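Side-chain contacts in hemoglobin-like protein (Methylacidiphilum infernorum, PDB 4NK2), which binds heme and, as a group II truncated hemoglobin, probably binds oxygen at the heme iron and may carry it: residues P84-H87 with E88-R91; P109-T112 with L113-E117; P118-R121 with A122-F125; V148-P151 with L152-E156; S185-Q188 with D189-S193. One frame throughout, in Å; residues are numbered along the deposited sequence.

Contact 1. Residues P84-H87 with E88-R91; sequences PTSH and EQLR
Pro84 and Gln89 meet through their CB atoms, 3.8 Å apart, where the proline ring lies against the root of the glutamine chain at the start of a helix. With CG turned away from its carbonyl carbon (chi1 -74°) and the chain extended beyond, Gln89 reaches back past the ring toward Ser86. There a water ties the two residues together: it gives a proton to Gln89 OE1 over 2.6 Å and accepts one from Ser86 N. The amide oxygen thus reaches, through one water, the backbone N of the N-cap residue.

Leu90 approaches Pro84 from another direction, nearer the backbone. Its CD1 lies 3.8 Å from Pro84 O and meets the ring more loosely, at CD; the Pro84 side chain is itself about 6 Å from the heme. Ser86 occupies the N-cap position, but its OG makes no cap bond to the first turn; the turn is closed instead by the backbone, with Leu90 N on Ser86 O at 2.9 Å and Arg91 N on His87 O at 2.9 Å. His87 O also lies over one face of the Arg91 guanidinium, because a bend at chi3 (-61°) folds the arginine back over the first turn. Its NH1 ends 3.7 Å from His87 CB.

Further along the helix, Glu88 O receives a bond from Ser92 OG. The whole contact sits at the surface, where the loop that leaves helix 53-75 enters helix 87-104.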
# COMPACT_ATOMS: atom_id res chain seq x y z
N PRO A 84 3.18 -10.77 18.66
CA PRO A 84 3.67 -10.53 20.02
C PRO A 84 4.49 -11.69 20.55
O PRO A 84 4.27 -12.86 20.19
CB PRO A 84 2.38 -10.38 20.85
CG PRO A 84 1.31 -10.06 19.85
CD PRO A 84 1.70 -10.81 18.60
N THR A 85 5.43 -11.35 21.41
CA THR A 85 6.30 -12.27 22.09
C THR A 85 5.79 -12.41 23.50
O THR A 85 5.87 -13.47 24.09
CB THR A 85 7.70 -11.68 22.15
OG1 THR A 85 8.48 -12.18 21.07
CG2 THR A 85 8.37 -12.04 23.45
N SER A 86 5.25 -11.33 24.04
CA SER A 86 4.67 -11.31 25.38
C SER A 86 3.50 -12.28 25.44
O SER A 86 2.60 -12.24 24.59
CB SER A 86 4.19 -9.89 25.72
OG SER A 86 3.30 -9.88 26.84
N HIS A 87 3.49 -13.16 26.44
CA HIS A 87 2.47 -14.20 26.53
C HIS A 87 1.05 -13.65 26.70
O HIS A 87 0.11 -14.17 26.09
CB HIS A 87 2.79 -15.19 27.65
CG HIS A 87 4.04 -15.97 27.42
ND1 HIS A 87 5.30 -15.43 27.61
CD2 HIS A 87 4.24 -17.25 27.02
CE1 HIS A 87 6.21 -16.34 27.34
NE2 HIS A 87 5.60 -17.46 26.98
N GLU A 88 0.88 -12.61 27.51
CA GLU A 88 -0.46 -12.08 27.71
C GLU A 88 -1.02 -11.45 26.42
O GLU A 88 -2.17 -11.70 26.05
CB GLU A 88 -0.49 -11.10 28.88
CG GLU A 88 -1.88 -10.61 29.23
CD GLU A 88 -2.26 -9.38 28.44
OE1 GLU A 88 -3.39 -8.87 28.65
OE2 GLU A 88 -1.43 -8.92 27.62
N GLN A 89 -0.20 -10.64 25.73
CA GLN A 89 -0.61 -10.07 24.45
C GLN A 89 -0.89 -11.17 23.42
O GLN A 89 -1.84 -11.07 22.64
CB GLN A 89 0.45 -9.11 23.91
CG GLN A 89 0.51 -7.77 24.64
CD GLN A 89 1.55 -6.82 24.05
OE1 GLN A 89 2.57 -7.25 23.50
NE2 GLN A 89 1.29 -5.53 24.18
N LEU A 90 -0.07 -12.20 23.41
CA LEU A 90 -0.27 -13.28 22.48
C LEU A 90 -1.61 -13.96 22.72
O LEU A 90 -2.35 -14.18 21.79
CB LEU A 90 0.87 -14.29 22.56
CG LEU A 90 0.83 -15.43 21.55
CD1 LEU A 90 1.01 -14.88 20.17
CD2 LEU A 90 1.91 -16.44 21.85
N ARG A 91 -1.91 -14.29 23.96
CA ARG A 91 -3.21 -14.90 24.30
C ARG A 91 -4.37 -14.01 23.88
O ARG A 91 -5.35 -14.48 23.29
CB ARG A 91 -3.32 -15.17 25.81
CG ARG A 91 -2.35 -16.21 26.36
CD ARG A 91 -2.72 -16.64 27.78
NE ARG A 91 -2.70 -15.54 28.76
CZ ARG A 91 -1.63 -15.16 29.45
NH1 ARG A 91 -0.46 -15.76 29.27
NH2 ARG A 91 -1.73 -14.17 30.32
O HOH W 1 4.51 -8.73 22.49

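Contact 2. Residues P109-T112 with L113-E117; sequences PYYT and LTRGE. With HEM (protoporphyrin IX containing Fe), chain C.
Tyr111 and Thr114 are joined by a tight run of backbone in which the Tyr111 carbonyl gathers the amides that follow, although no regular helix forms. Leu113 N bonds to Pro109 O at 3.1 Å, one turn on. Tyr111 O then takes two good bonds from opposite faces of its carbonyl plane: Gly116 N arrives at 3.0 Å and 167°, and Thr114 N from well above the plane; Arg115 N adds a weak one. Gly116 has a positive phi of 99°, and at its backbone angles any side chain would collide with the carbonyl oxygen of Arg115, so that glycine is called for. Its CA and the Thr112 carbonyl make a CA-H...O contact.

Among the side chains, Arg115 CB sits over one face of the Tyr111 ring, 3.7 Å from the centroid, a CH-pi contact. Beyond it the arginine bends at chi2 and chi3, which carries its head round to the phenol end, with the guanidinium plane steeply turned against the ring. Both residues therefore converge on one oxygen of a heme propionate: Tyr111 OH donates to O2D at 2.6 Å, and Arg115 NE at 2.8 Å, in the guanidinium plane. Arg115 NH2 reaches O1D weakly. With a phenylalanine in place of Tyr111 the phenol hydroxyl is gone, and O2D would probably be held less firmly, by Arg115 NE without its second donor.

Phe100 packs edge-to-face on the tyrosine ring. Tyr111, Arg115 and Arg96, whose NH1 also bonds the heme, form the polar, propionate-binding rim of a globin heme pocket, built here partly on the loop between helix 87-104 and the short helix 120-124.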
# COMPACT_ATOMS: atom_id res chain seq x y z
N PRO A 109 -21.86 -14.84 18.30
CA PRO A 109 -21.23 -13.59 17.88
C PRO A 109 -20.15 -13.12 18.85
O PRO A 109 -20.15 -11.95 19.30
CB PRO A 109 -22.41 -12.60 17.84
CG PRO A 109 -23.33 -13.09 18.92
CD PRO A 109 -23.18 -14.61 18.93
N TYR A 110 -19.20 -14.00 19.17
CA TYR A 110 -18.18 -13.69 20.16
C TYR A 110 -17.39 -12.42 19.83
O TYR A 110 -16.98 -11.69 20.74
CB TYR A 110 -17.19 -14.86 20.30
CG TYR A 110 -17.79 -16.14 20.84
CD1 TYR A 110 -18.22 -16.23 22.16
CD2 TYR A 110 -17.87 -17.28 20.05
CE1 TYR A 110 -18.75 -17.41 22.66
CE2 TYR A 110 -18.39 -18.46 20.55
CZ TYR A 110 -18.83 -18.52 21.85
OH TYR A 110 -19.35 -19.69 22.35
N TYR A 111 -17.15 -12.16 18.55
CA TYR A 111 -16.28 -11.04 18.18
C TYR A 111 -17.01 -9.70 18.24
O TYR A 111 -16.51 -8.73 18.81
CB TYR A 111 -15.64 -11.25 16.79
CG TYR A 111 -14.63 -10.18 16.44
CD1 TYR A 111 -13.31 -10.28 16.84
CD2 TYR A 111 -15.01 -9.05 15.72
CE1 TYR A 111 -12.38 -9.28 16.53
CE2 TYR A 111 -14.09 -8.05 15.41
CZ TYR A 111 -12.78 -8.17 15.82
OH TYR A 111 -11.87 -7.19 15.51
N THR A 112 -18.19 -9.64 17.64
CA THR A 112 -18.94 -8.39 17.61
C THR A 112 -19.36 -7.95 19.02
O THR A 112 -19.41 -6.75 19.31
CB THR A 112 -20.13 -8.49 16.63
OG1 THR A 112 -20.90 -9.64 16.93
CG2 THR A 112 -19.62 -8.62 15.20
N LEU A 113 -19.63 -8.92 19.89
CA LEU A 113 -19.94 -8.64 21.30
C LEU A 113 -18.75 -8.09 22.09
O LEU A 113 -18.93 -7.46 23.14
CB LEU A 113 -20.44 -9.91 22.01
CG LEU A 113 -21.82 -10.42 21.59
CD1 LEU A 113 -22.17 -11.74 22.27
CD2 LEU A 113 -22.87 -9.37 21.90
N THR A 114 -17.54 -8.33 21.61
CA THR A 114 -16.36 -7.90 22.33
C THR A 114 -15.61 -6.79 21.62
O THR A 114 -15.63 -5.67 22.06
CB THR A 114 -15.42 -9.07 22.59
OG1 THR A 114 -15.18 -9.77 21.38
CG2 THR A 114 -16.04 -10.01 23.57
N ARG A 115 -14.96 -7.12 20.51
CA ARG A 115 -14.16 -6.13 19.79
C ARG A 115 -15.06 -5.21 18.97
O ARG A 115 -14.73 -4.04 18.72
CB ARG A 115 -13.13 -6.83 18.88
CG ARG A 115 -12.10 -7.69 19.65
CD ARG A 115 -11.18 -6.84 20.52
NE ARG A 115 -10.35 -5.94 19.72
CZ ARG A 115 -9.67 -4.90 20.19
NH1 ARG A 115 -9.73 -4.60 21.48
NH2 ARG A 115 -8.95 -4.15 19.38
N GLY A 116 -16.22 -5.73 18.56
CA GLY A 116 -17.21 -4.95 17.84
C GLY A 116 -17.16 -5.15 16.34
O GLY A 116 -17.03 -6.29 15.87
N GLU A 117 -17.27 -4.06 15.59
CA GLU A 117 -17.32 -4.17 14.13
C GLU A 117 -15.98 -4.61 13.53
O GLU A 117 -14.93 -4.07 13.88
CB GLU A 117 -17.81 -2.86 13.50
CG GLU A 117 -19.33 -2.69 13.65
CD GLU A 117 -19.89 -1.52 12.88
OE1 GLU A 117 -21.12 -1.49 12.65
OE2 GLU A 117 -19.11 -0.61 12.51
CHA HEM C . -4.92 -9.06 14.20
CHB HEM C . -1.40 -10.24 11.10
CHC HEM C . -4.77 -11.34 7.74
CHD HEM C . -7.86 -11.83 11.48
C1A HEM C . -3.67 -9.18 13.65
C2A HEM C . -2.41 -8.69 14.20
C3A HEM C . -1.44 -9.03 13.32
C4A HEM C . -2.05 -9.73 12.20
CMA HEM C . 0.08 -8.77 13.43
CAA HEM C . -2.24 -7.92 15.54
CBA HEM C . -2.23 -6.42 15.21
CGA HEM C . -2.12 -5.46 16.39
O1A HEM C . -1.31 -4.49 16.31
O2A HEM C . -2.82 -5.63 17.42
C1B HEM C . -1.97 -10.55 9.87
C2B HEM C . -1.29 -10.72 8.60
C3B HEM C . -2.22 -11.02 7.67
C4B HEM C . -3.53 -11.06 8.31
CMB HEM C . 0.23 -10.60 8.34
CAB HEM C . -1.91 -11.28 6.18
CBB HEM C . -2.91 -11.27 5.29
C1C HEM C . -5.91 -11.62 8.46
C2C HEM C . -7.17 -12.16 7.96
C3C HEM C . -8.02 -12.28 9.00
C4C HEM C . -7.33 -11.84 10.20
CMC HEM C . -7.47 -12.50 6.49
CAC HEM C . -9.47 -12.82 8.99
CBC HEM C . -9.93 -13.59 7.99
C1D HEM C . -7.44 -11.03 12.52
C2D HEM C . -8.24 -10.62 13.67
C3D HEM C . -7.30 -9.76 14.51
C4D HEM C . -6.04 -9.73 13.79
CMD HEM C . -9.71 -10.96 14.01
CAD HEM C . -7.64 -9.05 15.83
CBD HEM C . -8.33 -7.73 15.46
CGD HEM C . -8.68 -7.02 16.75
O1D HEM C . -7.74 -6.52 17.42
O2D HEM C . -9.88 -6.97 17.12
NA HEM C . -3.41 -9.81 12.44
NB HEM C . -3.32 -10.77 9.64
NC HEM C . -6.07 -11.45 9.83
ND HEM C . -6.17 -10.49 12.63
FE HEM C . -4.77 -10.56 11.09

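Contact 3. Residues P118-R121 with A122-F125; sequences PKMR and ARHF. With HEM (protoporphyrin IX containing Fe), chain C.
Met120 O is gripped twice by His124, once by its backbone N and once by its ring. The ring bond, ND1 to O at 2.9 Å, lies in the imidazole plane and comes from above the carbonyl plane, whereas His124 N reaches the oxygen from the opposite face, at 3.0 Å. With ND1 spent on this carbonyl, the rotation of the ring is fixed and NE2 faces the heme, binding its iron at 2.0 Å. Such a donor bond would probably make the imidazole a somewhat stronger ligand. Met120 adds its sulfur at the ring edge, SD 3.8 Å from His124 CE1, and its CE lies against the heme methyl CMD.

Arg123 runs extended from CG to NE back along the turn. Its NE donates to Pro118 O at 2.8 Å, in the guanidinium plane but from above the carbonyl plane, while NH2 is held by Glu117 O and Arg115 O. On the far side of the helix, Arg121 is equally straight, with CG opposite its backbone N (chi1 174°), and its guanidinium takes Phe125 CE1 over one face, the two planes 85° apart. Arg121 O in turn stands over the centre of the Phe125 ring.

Helix 120-124 is thus the proximal helix of the globin fold, one face on the heme. Met120 and Pro118 pack on Phe100 of helix 87-104, Arg121 NH1 bonds Ile170 O and Arg168 O, and its NH2 makes a salt bridge with Asp41 of the second subunit.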
# COMPACT_ATOMS: atom_id res chain seq x y z
N PRO A 118 -16.02 -5.59 12.63
CA PRO A 118 -14.79 -6.14 12.06
C PRO A 118 -13.86 -5.10 11.46
O PRO A 118 -12.76 -5.00 11.92
CB PRO A 118 -15.32 -7.09 10.99
CG PRO A 118 -16.61 -7.50 11.48
CD PRO A 118 -17.20 -6.30 12.14
N LYS A 119 -14.29 -4.36 10.46
CA LYS A 119 -13.41 -3.39 9.81
C LYS A 119 -11.98 -3.90 9.72
O LYS A 119 -11.05 -3.24 10.12
CB LYS A 119 -13.47 -2.06 10.55
CG LYS A 119 -14.87 -1.56 10.74
CD LYS A 119 -14.95 -0.06 10.83
CE LYS A 119 -16.41 0.41 10.83
NZ LYS A 119 -16.83 1.01 12.11
N MET A 120 -11.83 -5.11 9.20
CA MET A 120 -10.57 -5.81 9.26
C MET A 120 -9.43 -5.11 8.55
O MET A 120 -8.33 -5.08 9.05
CB MET A 120 -10.71 -7.23 8.72
CG MET A 120 -11.11 -8.26 9.73
SD MET A 120 -10.14 -8.31 11.21
CE MET A 120 -11.42 -8.24 12.41
N ARG A 121 -9.67 -4.55 7.38
CA ARG A 121 -8.57 -3.89 6.67
C ARG A 121 -8.07 -2.77 7.55
O ARG A 121 -6.86 -2.62 7.76
CB ARG A 121 -8.98 -3.35 5.29
CG ARG A 121 -7.88 -2.52 4.60
CD ARG A 121 -8.21 -2.13 3.15
NE ARG A 121 -7.23 -1.17 2.64
CZ ARG A 121 -6.03 -1.51 2.17
NH1 ARG A 121 -5.66 -2.79 2.13
NH2 ARG A 121 -5.19 -0.57 1.73
N ALA A 122 -9.00 -2.00 8.12
CA ALA A 122 -8.61 -0.83 8.92
C ALA A 122 -7.87 -1.25 10.19
O ALA A 122 -6.86 -0.64 10.58
CB ALA A 122 -9.85 -0.01 9.26
N ARG A 123 -8.38 -2.28 10.86
CA ARG A 123 -7.71 -2.79 12.05
C ARG A 123 -6.29 -3.24 11.72
O ARG A 123 -5.38 -3.09 12.55
CB ARG A 123 -8.52 -3.93 12.71
CG ARG A 123 -9.83 -3.48 13.36
CD ARG A 123 -10.58 -4.65 14.02
NE ARG A 123 -11.93 -4.29 14.49
CZ ARG A 123 -12.22 -3.92 15.74
NH1 ARG A 123 -11.25 -3.85 16.65
NH2 ARG A 123 -13.47 -3.63 16.09
N HIS A 124 -6.07 -3.74 10.52
CA HIS A 124 -4.75 -4.24 10.14
C HIS A 124 -3.75 -3.15 9.71
O HIS A 124 -2.59 -3.45 9.52
CB HIS A 124 -4.83 -5.36 9.10
CG HIS A 124 -5.16 -6.70 9.68
ND1 HIS A 124 -6.44 -7.09 9.98
CD2 HIS A 124 -4.37 -7.75 10.00
CE1 HIS A 124 -6.43 -8.31 10.47
NE2 HIS A 124 -5.18 -8.74 10.49
N PHE A 125 -4.18 -1.90 9.57
CA PHE A 125 -3.25 -0.81 9.28
C PHE A 125 -2.17 -0.74 10.37
O PHE A 125 -1.08 -0.21 10.13
CB PHE A 125 -3.97 0.54 9.18
CG PHE A 125 -4.77 0.72 7.90
CD1 PHE A 125 -4.34 0.18 6.70
CD2 PHE A 125 -5.96 1.46 7.92
CE1 PHE A 125 -5.09 0.35 5.53
CE2 PHE A 125 -6.71 1.64 6.75
CZ PHE A 125 -6.28 1.09 5.56
CHA HEM C . -4.92 -9.06 14.20
CHB HEM C . -1.40 -10.24 11.10
CHC HEM C . -4.77 -11.34 7.74
CHD HEM C . -7.86 -11.83 11.48
C1A HEM C . -3.67 -9.18 13.65
C2A HEM C . -2.41 -8.69 14.20
C3A HEM C . -1.44 -9.03 13.32
C4A HEM C . -2.05 -9.73 12.20
CMA HEM C . 0.08 -8.77 13.43
CAA HEM C . -2.24 -7.92 15.54
CBA HEM C . -2.23 -6.42 15.21
CGA HEM C . -2.12 -5.46 16.39
O1A HEM C . -1.31 -4.49 16.31
O2A HEM C . -2.82 -5.63 17.42
C1B HEM C . -1.97 -10.55 9.87
C2B HEM C . -1.29 -10.72 8.60
C3B HEM C . -2.22 -11.02 7.67
C4B HEM C . -3.53 -11.06 8.31
CMB HEM C . 0.23 -10.60 8.34
CAB HEM C . -1.91 -11.28 6.18
CBB HEM C . -2.91 -11.27 5.29
C1C HEM C . -5.91 -11.62 8.46
C2C HEM C . -7.17 -12.16 7.96
C3C HEM C . -8.02 -12.28 9.00
C4C HEM C . -7.33 -11.84 10.20
CMC HEM C . -7.47 -12.50 6.49
CAC HEM C . -9.47 -12.82 8.99
CBC HEM C . -9.93 -13.59 7.99
C1D HEM C . -7.44 -11.03 12.52
C2D HEM C . -8.24 -10.62 13.67
C3D HEM C . -7.30 -9.76 14.51
C4D HEM C . -6.04 -9.73 13.79
CMD HEM C . -9.71 -10.96 14.01
CAD HEM C . -7.64 -9.05 15.83
CBD HEM C . -8.33 -7.73 15.46
CGD HEM C . -8.68 -7.02 16.75
O1D HEM C . -7.74 -6.52 17.42
O2D HEM C . -9.88 -6.97 17.12
NA HEM C . -3.41 -9.81 12.44
NB HEM C . -3.32 -10.77 9.64
NC HEM C . -6.07 -11.45 9.83
ND HEM C . -6.17 -10.49 12.63
FE HEM C . -4.77 -10.56 11.09

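Contact 4. Residues V148-P151 with L152-E156; sequences VHFP and LSVLE
Phe150 puts its ring against Val154 and Leu155 in the turn that links two helices of the globin fold, 131-147 and 155-165. Its CE2 meets Val154 CG2 at 3.7 Å and its CD2 meets Leu155 CD1 at 3.8 Å, so two neighbouring ring atoms each take one branched aliphatic chain. Phe150 and Val154 cross at about a right angle. The ring is placed by a chi1 of -158°, CG opposite the backbone N, which carries it toward Val154 and Leu155 at the start of helix 155-165.

Pro151 lies over part of one face of that ring, its CD 3.4 Å above the plane and displaced toward the rim, and its CB touches the same Val154 CG2 at 4.0 Å. One valine methyl therefore serves both residues. Further out the core is closed by Val54 and Leu63 of helix 53-75, by Leu145, and by Phe158, whose ring meets that of Phe150.

The polar edge is backbone. Val154 is the N-cap residue of helix 155-165, and just behind, His149 ends the previous helix in a Schellman motif. Pro151 O joins the two parts: it accepts a weak bond from Leu155 N and a sounder one from Val154 N at 3.2 Å, which comes in 48° out of the carbonyl plane.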
# COMPACT_ATOMS: atom_id res chain seq x y z
N VAL A 148 -5.02 -30.02 11.75
CA VAL A 148 -6.13 -30.22 12.68
C VAL A 148 -7.26 -31.04 12.04
O VAL A 148 -8.32 -31.21 12.65
CB VAL A 148 -6.71 -28.88 13.20
CG1 VAL A 148 -5.61 -28.00 13.78
CG2 VAL A 148 -7.44 -28.14 12.08
N HIS A 149 -7.04 -31.53 10.83
CA HIS A 149 -8.03 -32.36 10.14
C HIS A 149 -9.37 -31.64 10.00
O HIS A 149 -10.44 -32.20 10.28
CB HIS A 149 -8.20 -33.70 10.87
CG HIS A 149 -6.90 -34.30 11.32
ND1 HIS A 149 -5.84 -34.51 10.46
CD2 HIS A 149 -6.48 -34.71 12.54
CE1 HIS A 149 -4.82 -35.02 11.13
NE2 HIS A 149 -5.19 -35.16 12.39
N PHE A 150 -9.31 -30.39 9.55
CA PHE A 150 -10.51 -29.64 9.23
C PHE A 150 -11.38 -30.48 8.30
O PHE A 150 -10.87 -31.06 7.34
CB PHE A 150 -10.14 -28.32 8.56
CG PHE A 150 -11.20 -27.27 8.67
CD1 PHE A 150 -11.36 -26.56 9.86
CD2 PHE A 150 -12.02 -26.97 7.58
CE1 PHE A 150 -12.33 -25.58 9.97
CE2 PHE A 150 -12.99 -25.99 7.68
CZ PHE A 150 -13.15 -25.28 8.87
N PRO A 151 -12.69 -30.54 8.57
CA PRO A 151 -13.58 -31.46 7.84
C PRO A 151 -13.53 -31.21 6.33
O PRO A 151 -13.63 -30.07 5.86
CB PRO A 151 -14.97 -31.11 8.39
CG PRO A 151 -14.69 -30.48 9.75
CD PRO A 151 -13.40 -29.74 9.58
N LEU A 152 -13.37 -32.28 5.55
CA LEU A 152 -13.14 -32.12 4.12
C LEU A 152 -14.33 -31.46 3.41
O LEU A 152 -14.16 -30.84 2.36
CB LEU A 152 -12.80 -33.47 3.48
CG LEU A 152 -11.46 -34.09 3.90
CD1 LEU A 152 -11.32 -35.52 3.37
CD2 LEU A 152 -10.28 -33.23 3.44
N SER A 153 -15.52 -31.59 3.99
CA SER A 153 -16.74 -31.07 3.35
C SER A 153 -16.76 -29.55 3.26
O SER A 153 -17.41 -28.98 2.37
CB SER A 153 -17.97 -31.53 4.12
OG SER A 153 -17.94 -31.03 5.44
N VAL A 154 -16.06 -28.88 4.17
CA VAL A 154 -16.13 -27.41 4.23
C VAL A 154 -14.77 -26.73 4.10
O VAL A 154 -14.66 -25.51 4.20
CB VAL A 154 -16.78 -26.96 5.53
CG1 VAL A 154 -18.26 -27.30 5.51
CG2 VAL A 154 -16.10 -27.65 6.70
N LEU A 155 -13.75 -27.53 3.87
CA LEU A 155 -12.41 -27.03 3.69
C LEU A 155 -12.31 -25.99 2.57
O LEU A 155 -11.70 -24.96 2.75
CB LEU A 155 -11.48 -28.19 3.40
CG LEU A 155 -9.99 -27.98 3.49
CD1 LEU A 155 -9.60 -27.17 4.68
CD2 LEU A 155 -9.33 -29.31 3.50
N GLU A 156 -12.90 -26.27 1.43
CA GLU A 156 -12.77 -25.35 0.30
C GLU A 156 -13.46 -24.03 0.60
O GLU A 156 -12.92 -22.97 0.31
CB GLU A 156 -13.31 -25.95 -1.01
CG GLU A 156 -13.21 -24.99 -2.20
CD GLU A 156 -13.51 -25.65 -3.54
OE1 GLU A 156 -14.20 -26.69 -3.56
OE2 GLU A 156 -13.05 -25.13 -4.59

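Contact 5. Residues S185-Q188 with D189-S193; sequences SEIQ and DFFVS
Ile187 and Phe191 are brought together by two first torsions. In Ile187, a chi1 of 66° sets CG1 between its backbone N and carbonyl carbon, and the chain then runs straight out to CD1. In Phe191, CG swings away from its own carbonyl carbon (chi1 -70°), which lays the ring back along the helix. The CE2 corner of that ring then rests on both isoleucine carbons, 3.7 Å from Ile187 CD1 and as near to CG1, the two chains crossing at a slant. CD2 of the same ring lies 3.5 Å from Ile187 O.

Phe190 CD2 sits over the rim of one face of the Phe191 ring, 3.8 Å above the plane, while Phe191 CE1 lies at the edge of the Phe190 ring. The polar links are loose: Phe191 N bonds to Gln188 O at 3.3 Å from well above the carbonyl plane, and Phe190 N reaches Ile187 O weakly. Where Asp189 N has no bond to the turn before, a water bridges it to Ser185 O, 3.0 Å from each.

Replacing Phe191 with an alanine would probably open a gap beside Ile187 CD1 and take from Leu155 one of the rings it packs against. Ile187 also packs on Trp159, and Phe190 makes cation-pi contacts with Lys142 and Lys146. The whole is a kinked, water-bridged C-terminal helix, amphipathic in its packing, laid by its apolar side on helices 131-147 and 155-165.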
# COMPACT_ATOMS: atom_id res chain seq x y z
N SER A 185 -7.92 -25.46 -6.09
CA SER A 185 -7.47 -26.53 -6.99
C SER A 185 -5.95 -26.69 -6.96
O SER A 185 -5.44 -27.81 -7.12
CB SER A 185 -7.94 -26.24 -8.41
OG SER A 185 -7.41 -25.02 -8.88
N GLU A 186 -5.23 -25.61 -6.74
CA GLU A 186 -3.78 -25.66 -6.66
C GLU A 186 -3.28 -26.41 -5.45
O GLU A 186 -2.18 -26.93 -5.46
CB GLU A 186 -3.21 -24.24 -6.64
CG GLU A 186 -1.71 -24.17 -6.58
CD GLU A 186 -1.20 -22.75 -6.59
OE1 GLU A 186 -1.95 -21.87 -7.00
OE2 GLU A 186 -0.06 -22.53 -6.19
N ILE A 187 -4.08 -26.47 -4.40
CA ILE A 187 -3.64 -27.07 -3.14
C ILE A 187 -4.50 -28.25 -2.67
O ILE A 187 -4.23 -28.82 -1.61
CB ILE A 187 -3.62 -26.03 -1.99
CG1 ILE A 187 -5.03 -25.55 -1.68
CG2 ILE A 187 -2.72 -24.85 -2.35
CD1 ILE A 187 -5.10 -24.49 -0.57
N GLN A 188 -5.52 -28.62 -3.44
CA GLN A 188 -6.47 -29.63 -2.96
C GLN A 188 -5.82 -30.98 -2.71
O GLN A 188 -6.21 -31.69 -1.76
CB GLN A 188 -7.68 -29.76 -3.90
CG GLN A 188 -7.34 -30.12 -5.34
CD GLN A 188 -8.55 -29.99 -6.25
OE1 GLN A 188 -9.70 -29.94 -5.78
NE2 GLN A 188 -8.30 -29.92 -7.55
N ASP A 189 -4.84 -31.34 -3.53
CA ASP A 189 -4.17 -32.63 -3.37
C ASP A 189 -3.43 -32.69 -2.04
O ASP A 189 -3.42 -33.72 -1.37
CB ASP A 189 -3.21 -32.88 -4.53
CG ASP A 189 -3.94 -33.15 -5.84
OD1 ASP A 189 -3.25 -33.40 -6.85
OD2 ASP A 189 -5.20 -33.12 -5.85
N PHE A 190 -2.83 -31.57 -1.65
CA PHE A 190 -2.09 -31.50 -0.40
C PHE A 190 -2.90 -31.95 0.81
O PHE A 190 -2.37 -32.58 1.73
CB PHE A 190 -1.58 -30.07 -0.17
CG PHE A 190 -1.15 -29.79 1.24
CD1 PHE A 190 0.10 -30.17 1.69
CD2 PHE A 190 -2.01 -29.12 2.11
CE1 PHE A 190 0.51 -29.90 3.00
CE2 PHE A 190 -1.63 -28.86 3.42
CZ PHE A 190 -0.36 -29.24 3.87
N PHE A 191 -4.20 -31.63 0.83
CA PHE A 191 -5.01 -31.92 2.02
C PHE A 191 -5.35 -33.39 2.15
O PHE A 191 -5.76 -33.85 3.22
CB PHE A 191 -6.30 -31.11 2.00
CG PHE A 191 -6.08 -29.64 2.21
CD1 PHE A 191 -5.59 -29.17 3.42
CD2 PHE A 191 -6.36 -28.74 1.19
CE1 PHE A 191 -5.39 -27.82 3.61
CE2 PHE A 191 -6.16 -27.39 1.38
CZ PHE A 191 -5.67 -26.93 2.59
N VAL A 192 -5.17 -34.11 1.06
CA VAL A 192 -5.66 -35.47 0.97
C VAL A 192 -4.46 -36.40 0.78
O VAL A 192 -4.60 -37.62 0.60
CB VAL A 192 -6.74 -35.53 -0.13
CG1 VAL A 192 -6.31 -36.38 -1.28
CG2 VAL A 192 -8.07 -35.96 0.46
N SER A 193 -3.30 -35.79 0.86
CA SER A 193 -2.03 -36.44 1.08
C SER A 193 -1.02 -36.08 0.02
O SER A 193 -0.13 -35.30 0.28
CB SER A 193 -2.17 -37.95 1.19
OG SER A 193 -1.25 -38.47 2.12
OXT SER A 193 -1.13 -36.53 -1.13
O HOH W 2 -3.58 -29.83 -5.82
O HOH W 3 -1.37 -29.93 -4.04

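Overall arrangement
The five contacts follow one another along the chain. Contacts 2 and 3, their centres 14 Å apart, touch each other and both touch the heme: Arg123 NH2 lies 2.7 Å from Glu117 O, and Tyr111 OH lies 3.3 Å from Met120 CE, so the propionate-binding loop and the proximal helix are in direct contact. Contact 1 flanks this pair without touching it, its nearest atoms about 10 Å from contact 2. Contacts 4 and 5 are a second pair, centres 11 Å apart and joined where Leu155 CD2 meets Phe191 CG at 3.5 Å. They lie across the chain's centre from contact 3, and the side chain of Phe150 in contact 4 is about 12 Å from the heme.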